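PDB 5EKA: DNA-binding protein HU from Thermus thermophilus HB8, which wraps and condenses DNA as a homodimeric histone-like protein, stabilizing it against denaturation under extreme environmental conditions. Local coordinates for residues D25-A28 with M29-L33; L34-V37 with E38-L41; P86-A89 with L90-V94. One frame throughout, in Å; residues are numbered along the deposited sequence.

Interaction 1. Residues D25-A28 with M29-L33; sequences DVKA and MVDAL
The carboxylate of D31 is the flat group of this turn of helix. One face lies over the backbone carbonyl of K27, with D31 CG 3.4 Å from K27 O, while K27 NZ comes to the oxygen side of the group. It meets D31 OD2 at 2.8 Å on the syn lone pair and, more weakly, D31 OD1 at 3.1 Å, a forked salt bridge between residues i and i+4. K27 gets there by a bend at chi2 (64°), which turns an otherwise extended chain along the helix. Without the D31 carboxylate, as with an alanine here, the K27 ammonium would probably lose its i+4 mate and be free to turn. Beneath the pair runs the backbone bond from D31 N to K27 O, 3.1 Å and 162° at the hydrogen. On another side of the helix, M29 CG rests 3.2 Å from D25 O, and V26 CG1 faces V30 CG2 at 4.3 Å. D25 turns its carboxylate to K22, and D31 OD1 has a weak, long ion pair with K8. V26 packs on V12, V15 and A16 of helix 8-19, whereas M29 and L33 meet M29 and L33 of the second subunit.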
loop_
_atom_site.group_PDB
_atom_site.type_symbol
_atom_site.label_atom_id
_atom_site.label_comp_id
_atom_site.label_asym_id
_atom_site.label_seq_id
_atom_site.Cartn_x
_atom_site.Cartn_y
_atom_site.Cartn_z
ATOM N N ASP A 25 19.567 2.196 1.013
ATOM C CA ASP A 25 19.044 1.494 -0.157
ATOM C C ASP A 25 17.576 1.202 0.034
ATOM O O ASP A 25 16.795 1.379 -0.882
ATOM C CB ASP A 25 19.824 0.186 -0.434
ATOM C CG ASP A 25 21.246 0.425 -1.016
ATOM O OD1 ASP A 25 21.585 1.559 -1.442
ATOM O OD2 ASP A 25 22.043 -0.543 -1.071
ATOM N N VAL A 26 17.199 0.785 1.233
ATOM C CA VAL A 26 15.781 0.474 1.520
ATOM C C VAL A 26 14.987 1.770 1.408
ATOM O O VAL A 26 13.912 1.798 0.876
ATOM C CB VAL A 26 15.616 -0.158 2.935
ATOM C CG1 VAL A 26 14.163 -0.360 3.270
ATOM C CG2 VAL A 26 16.390 -1.490 3.022
ATOM N N LYS A 27 15.562 2.875 1.886
ATOM C CA LYS A 27 14.849 4.153 1.826
ATOM C C LYS A 27 14.558 4.602 0.383
ATOM O O LYS A 27 13.427 5.049 0.061
ATOM C CB LYS A 27 15.649 5.206 2.603
ATOM C CG LYS A 27 15.241 6.633 2.321
ATOM C CD LYS A 27 13.846 6.959 2.747
ATOM C CE LYS A 27 13.564 8.457 2.616
ATOM N NZ LYS A 27 12.099 8.748 2.591
ATOM N N ALA A 28 15.538 4.395 -0.487
ATOM C CA ALA A 28 15.443 4.719 -1.910
ATOM C C ALA A 28 14.410 3.811 -2.566
ATOM O O ALA A 28 13.640 4.253 -3.423
ATOM C CB ALA A 28 16.807 4.546 -2.569
ATOM N N MET A 29 14.405 2.545 -2.179
ATOM C CA MET A 29 13.456 1.581 -2.746
ATOM C C MET A 29 12.006 1.902 -2.395
ATOM O O MET A 29 11.137 1.896 -3.283
ATOM C CB MET A 29 13.843 0.155 -2.345
ATOM C CG MET A 29 15.127 -0.331 -2.981
ATOM S SD MET A 29 15.438 -1.998 -2.372
ATOM C CE MET A 29 17.026 -2.304 -3.117
ATOM N N VAL A 30 11.754 2.230 -1.122
ATOM C CA VAL A 30 10.415 2.546 -0.661
ATOM C C VAL A 30 9.908 3.807 -1.355
ATOM O O VAL A 30 8.779 3.837 -1.826
ATOM C CB VAL A 30 10.268 2.670 0.882
ATOM C CG1 VAL A 30 8.835 3.039 1.254
ATOM C CG2 VAL A 30 10.650 1.370 1.583
ATOM N N ASP A 31 10.752 4.830 -1.458
ATOM C CA ASP A 31 10.274 6.064 -2.091
ATOM C C ASP A 31 9.958 5.809 -3.569
ATOM O O ASP A 31 8.947 6.272 -4.079
ATOM C CB ASP A 31 11.308 7.183 -1.947
ATOM C CG ASP A 31 11.377 7.721 -0.520
ATOM O OD1 ASP A 31 10.438 7.452 0.262
ATOM O OD2 ASP A 31 12.358 8.443 -0.223
ATOM N N ALA A 32 10.817 5.040 -4.237
ATOM C CA ALA A 32 10.574 4.692 -5.643
ATOM C C ALA A 32 9.321 3.844 -5.790
ATOM O O ALA A 32 8.561 4.027 -6.723
ATOM C CB ALA A 32 11.769 3.976 -6.268
ATOM N N LEU A 33 9.128 2.885 -4.893
ATOM C CA LEU A 33 7.963 2.014 -4.960
ATOM C C LEU A 33 6.679 2.807 -4.869
ATOM O O LEU A 33 5.784 2.652 -5.713
ATOM C CB LEU A 33 8.039 0.953 -3.851
ATOM C CG LEU A 33 6.832 0.035 -3.730
ATOM C CD1 LEU A 33 6.690 -0.871 -4.975
ATOM C CD2 LEU A 33 6.810 -0.768 -2.419
#

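Interaction 2. Residues L34-V37 with E38-L41; sequences LAKV and EEAL
On the long helix 23-42, which in HU proteins packs against its mate in the dimer, K36 and E39 form a charged pair one turn apart. Their side chains run alongside each other and point the same way. Contact is made by a single oxygen: E39 OE1 lies 3.3 Å from K36 NZ, a salt bridge whose hydrogen bond is weak, and K36 CD passes the same oxygen at 3.7 Å. K36 CG stands anti to the carbonyl carbon (chi1 -69°), and one bend at chi2 (-65°) turns the chain, which is extended beyond it; E39 is extended to CD. The length of the bond suggests a loosely held pair, in keeping with the exposure of E39.

The helical ladder itself is regular: E38 N to L34 O is 3.0 Å, with an N-H...O angle of 175°. One carbonyl carries a second load, since A35 O accepts E39 N at 2.9 Å and also a hydrogen from a water at 2.7 Å. That water donates to E38 OE1 as well, 3.2 Å away, so it ties the glutamate head to the backbone of the preceding turn.

A different strip of the helix is apolar and belongs to the intertwined HU dimer. V37 and L41 lie side by side, CG1 of V37 being 4.0 Å from CD1 of L41, and V37 also packs on L11 of the second subunit. E38 packs on L90 of that subunit, whose K93 makes a long, weak ion pair with E38 OE1.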
loop_
_atom_site.group_PDB
_atom_site.type_symbol
_atom_site.label_atom_id
_atom_site.label_comp_id
_atom_site.label_asym_id
_atom_site.label_seq_id
_atom_site.Cartn_x
_atom_site.Cartn_y
_atom_site.Cartn_z
ATOM N N LEU A 34 6.593 3.691 -3.871
ATOM C CA LEU A 34 5.407 4.520 -3.745
ATOM C C LEU A 34 5.213 5.451 -4.917
ATOM O O LEU A 34 4.069 5.686 -5.331
ATOM C CB LEU A 34 5.409 5.230 -2.400
ATOM C CG LEU A 34 5.411 4.259 -1.214
ATOM C CD1 LEU A 34 5.514 5.080 0.057
ATOM C CD2 LEU A 34 4.202 3.336 -1.219
ATOM N N ALA A 35 6.283 6.004 -5.459
ATOM C CA ALA A 35 6.180 6.854 -6.657
ATOM C C ALA A 35 5.615 6.079 -7.848
ATOM O O ALA A 35 4.779 6.578 -8.589
ATOM C CB ALA A 35 7.515 7.457 -6.996
ATOM N N LYS A 36 6.029 4.819 -8.001
ATOM C CA LYS A 36 5.598 4.010 -9.135
ATOM C C LYS A 36 4.160 3.544 -8.954
ATOM O O LYS A 36 3.401 3.455 -9.957
ATOM C CB LYS A 36 6.562 2.812 -9.343
ATOM C CG LYS A 36 7.961 3.203 -9.823
ATOM C CD LYS A 36 7.959 3.819 -11.218
ATOM C CE LYS A 36 9.306 4.345 -11.617
ATOM N NZ LYS A 36 9.185 4.988 -12.950
ATOM N N VAL A 37 3.737 3.333 -7.703
ATOM C CA VAL A 37 2.329 2.986 -7.470
ATOM C C VAL A 37 1.509 4.213 -7.864
ATOM O O VAL A 37 0.549 4.064 -8.589
ATOM C CB VAL A 37 2.064 2.478 -6.041
ATOM C CG1 VAL A 37 0.558 2.335 -5.756
ATOM C CG2 VAL A 37 2.830 1.159 -5.845
ATOM N N GLU A 38 1.881 5.385 -7.366
ATOM C CA GLU A 38 1.214 6.608 -7.781
ATOM C C GLU A 38 1.093 6.812 -9.290
ATOM O O GLU A 38 0.029 7.198 -9.768
ATOM C CB GLU A 38 1.927 7.829 -7.153
ATOM C CG GLU A 38 1.261 9.155 -7.321
ATOM C CD GLU A 38 1.942 10.212 -6.471
ATOM O OE1 GLU A 38 2.989 10.738 -6.895
ATOM O OE2 GLU A 38 1.423 10.492 -5.371
ATOM N N GLU A 39 2.199 6.650 -9.991
ATOM C CA GLU A 39 2.252 6.842 -11.422
ATOM C C GLU A 39 1.268 5.891 -12.089
ATOM O O GLU A 39 0.507 6.275 -12.975
ATOM C CB GLU A 39 3.661 6.542 -11.886
ATOM C CG GLU A 39 3.895 6.750 -13.349
ATOM C CD GLU A 39 5.286 6.264 -13.755
ATOM O OE1 GLU A 39 6.273 6.593 -13.046
ATOM O OE2 GLU A 39 5.374 5.527 -14.765
ATOM N N ALA A 40 1.300 4.627 -11.672
ATOM C CA ALA A 40 0.382 3.646 -12.253
ATOM C C ALA A 40 -1.093 4.005 -12.042
ATOM O O ALA A 40 -1.898 3.918 -12.976
ATOM C CB ALA A 40 0.696 2.245 -11.726
ATOM N N LEU A 41 -1.447 4.391 -10.826
ATOM C CA LEU A 41 -2.807 4.831 -10.554
ATOM C C LEU A 41 -3.220 6.083 -11.347
ATOM O O LEU A 41 -4.343 6.171 -11.853
ATOM C CB LEU A 41 -3.004 5.029 -9.055
ATOM C CG LEU A 41 -2.959 3.739 -8.226
ATOM C CD1 LEU A 41 -2.927 4.080 -6.755
ATOM C CD2 LEU A 41 -4.113 2.798 -8.552
HETATM O O HOH W 1 4.653 9.261 -9.159
#

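Interaction 3. Residues P86-A89 with L90-V94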
loop_
_atom_site.group_PDB
_atom_site.type_symbol
_atom_site.label_atom_id
_atom_site.label_comp_id
_atom_site.label_asym_id
_atom_site.label_seq_id
_atom_site.Cartn_x
_atom_site.Cartn_y
_atom_site.Cartn_z
ATOM N N PRO A 86 -8.432 -4.915 0.057
ATOM C CA PRO A 86 -7.516 -5.856 0.684
ATOM C C PRO A 86 -7.770 -7.277 0.232
ATOM O O PRO A 86 -8.915 -7.646 -0.006
ATOM C CB PRO A 86 -7.836 -5.735 2.175
ATOM C CG PRO A 86 -9.167 -5.195 2.246
ATOM C CD PRO A 86 -9.352 -4.322 1.030
ATOM N N GLY A 87 -6.690 -8.022 0.091
ATOM C CA GLY A 87 -6.760 -9.409 -0.252
ATOM C C GLY A 87 -7.175 -10.280 0.890
ATOM O O GLY A 87 -7.177 -9.871 2.047
ATOM N N LYS A 88 -7.512 -11.524 0.560
ATOM C CA LYS A 88 -7.977 -12.439 1.578
ATOM C C LYS A 88 -6.985 -12.708 2.695
ATOM O O LYS A 88 -7.358 -12.772 3.882
ATOM C CB LYS A 88 -8.352 -13.768 0.949
ATOM C CG LYS A 88 -8.885 -14.749 1.977
ATOM C CD LYS A 88 -9.460 -15.951 1.298
ATOM C CE LYS A 88 -10.309 -16.807 2.231
ATOM N NZ LYS A 88 -9.502 -17.473 3.289
ATOM N N ALA A 89 -5.728 -12.912 2.329
ATOM C CA ALA A 89 -4.701 -13.171 3.346
ATOM C C ALA A 89 -4.611 -12.052 4.382
ATOM O O ALA A 89 -4.511 -12.303 5.587
ATOM C CB ALA A 89 -3.357 -13.401 2.692
ATOM N N LEU A 90 -4.655 -10.821 3.898
ATOM C CA LEU A 90 -4.572 -9.653 4.770
ATOM C C LEU A 90 -5.844 -9.550 5.615
ATOM O O LEU A 90 -5.777 -9.331 6.825
ATOM C CB LEU A 90 -4.337 -8.405 3.941
ATOM C CG LEU A 90 -4.215 -7.135 4.788
ATOM C CD1 LEU A 90 -3.076 -7.202 5.782
ATOM C CD2 LEU A 90 -4.143 -5.890 3.922
ATOM N N LYS A 91 -7.013 -9.786 5.001
ATOM C CA LYS A 91 -8.274 -9.729 5.740
ATOM C C LYS A 91 -8.248 -10.762 6.865
ATOM O O LYS A 91 -8.668 -10.495 7.973
ATOM C CB LYS A 91 -9.454 -9.954 4.802
ATOM C CG LYS A 91 -9.761 -8.735 3.933
ATOM C CD LYS A 91 -11.031 -8.930 3.184
ATOM C CE LYS A 91 -10.876 -9.847 1.998
ATOM N NZ LYS A 91 -12.158 -9.956 1.243
ATOM N N ASP A 92 -7.727 -11.946 6.566
ATOM C CA ASP A 92 -7.695 -13.024 7.544
ATOM C C ASP A 92 -6.748 -12.718 8.711
ATOM O O ASP A 92 -7.058 -13.005 9.877
ATOM C CB ASP A 92 -7.320 -14.342 6.828
ATOM C CG ASP A 92 -8.493 -14.912 5.987
ATOM O OD1 ASP A 92 -9.705 -14.533 6.203
ATOM O OD2 ASP A 92 -8.233 -15.807 5.145
ATOM N N LYS A 93 -5.601 -12.120 8.398
ATOM C CA LYS A 93 -4.599 -11.787 9.432
ATOM C C LYS A 93 -5.062 -10.685 10.390
ATOM O O LYS A 93 -4.566 -10.597 11.524
ATOM C CB LYS A 93 -3.256 -11.374 8.808
ATOM C CG LYS A 93 -2.422 -12.577 8.410
ATOM C CD LYS A 93 -0.940 -12.328 8.584
ATOM C CE LYS A 93 -0.472 -12.358 10.036
ATOM N NZ LYS A 93 0.669 -11.406 10.239
ATOM N N VAL A 94 -6.012 -9.859 9.957
ATOM C CA VAL A 94 -6.459 -8.719 10.784
ATOM C C VAL A 94 -7.673 -9.050 11.656
ATOM O O VAL A 94 -7.988 -8.323 12.587
ATOM C CB VAL A 94 -6.726 -7.501 9.890
ATOM C CG1 VAL A 94 -7.504 -6.388 10.580
ATOM C CG2 VAL A 94 -5.382 -6.986 9.401
HETATM O O HOH W 2 -11.627 -7.096 0.052
#
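K91 lays its aliphatic chain across the ring of P86 at about a right angle, and K91, L90 and A89 are the three residues with the largest buried surfaces where strand 79-86 gives way to the C-terminal helix 88-94. The K91 contact is made by methylenes: K91 CG is 4.0 Å from P86 CG, and K91 CE is 3.6 Å from P86 O. With CG anti to the carbonyl carbon (chi1 -75°) the chain starts back toward the beginning of the helix, and the bend at chi3 (-77°) brings its end near P86 O. A water bridges the two, donating to P86 O and accepting from K91 NZ. The backbone of K91 points to the same end of the helix: its N gives a hydrogen bond of 3.0 Å to O of G87, the N-cap residue.

L90 contributes one methyl group, CD2, which approaches P86 CB at 4.1 Å, so the proline is touched by two successive residues of the first turn. A89 takes part chiefly through its backbone, its O accepting K93 N at 3.0 Å with an N-H...O angle of 151°.

On the outer side, K88 NZ donates to D92 OD2 at 2.8 Å, on the syn lone pair of that oxygen, in an i to i+4 salt bridge. K88 is extended until chi4, where a single turn brings the ammonium to the carboxylate; D92 CG meanwhile lies 3.2 Å from K88 O.

The junction is held to its surroundings by backbone hydrogen bonding of G87 with F52. From the second subunit, P82 packs on both P86 and K91, V57 of strand 53-60 packs on V94, and Q80 of strand 79-86 binds the carbonyl of V94.

Overall arrangement
Interactions 1 and 2 follow each other without a break along helix 23-42, their centres 13 Å apart, and both are stretches of one helical rod. Interaction 3 comes much later in the chain, after the three-stranded antiparallel sheet, at the start of helix 88-94. Its centre is 25 Å from that of interaction 1 and 22 Å from that of interaction 2, on the opposite side of the chain's centre, with nearest atoms no closer than about 12 Å. All three touch the second subunit. Through E38 and L90, interaction 2 of one subunit meets interaction 3 of the other, as expected of an intertwined homodimer.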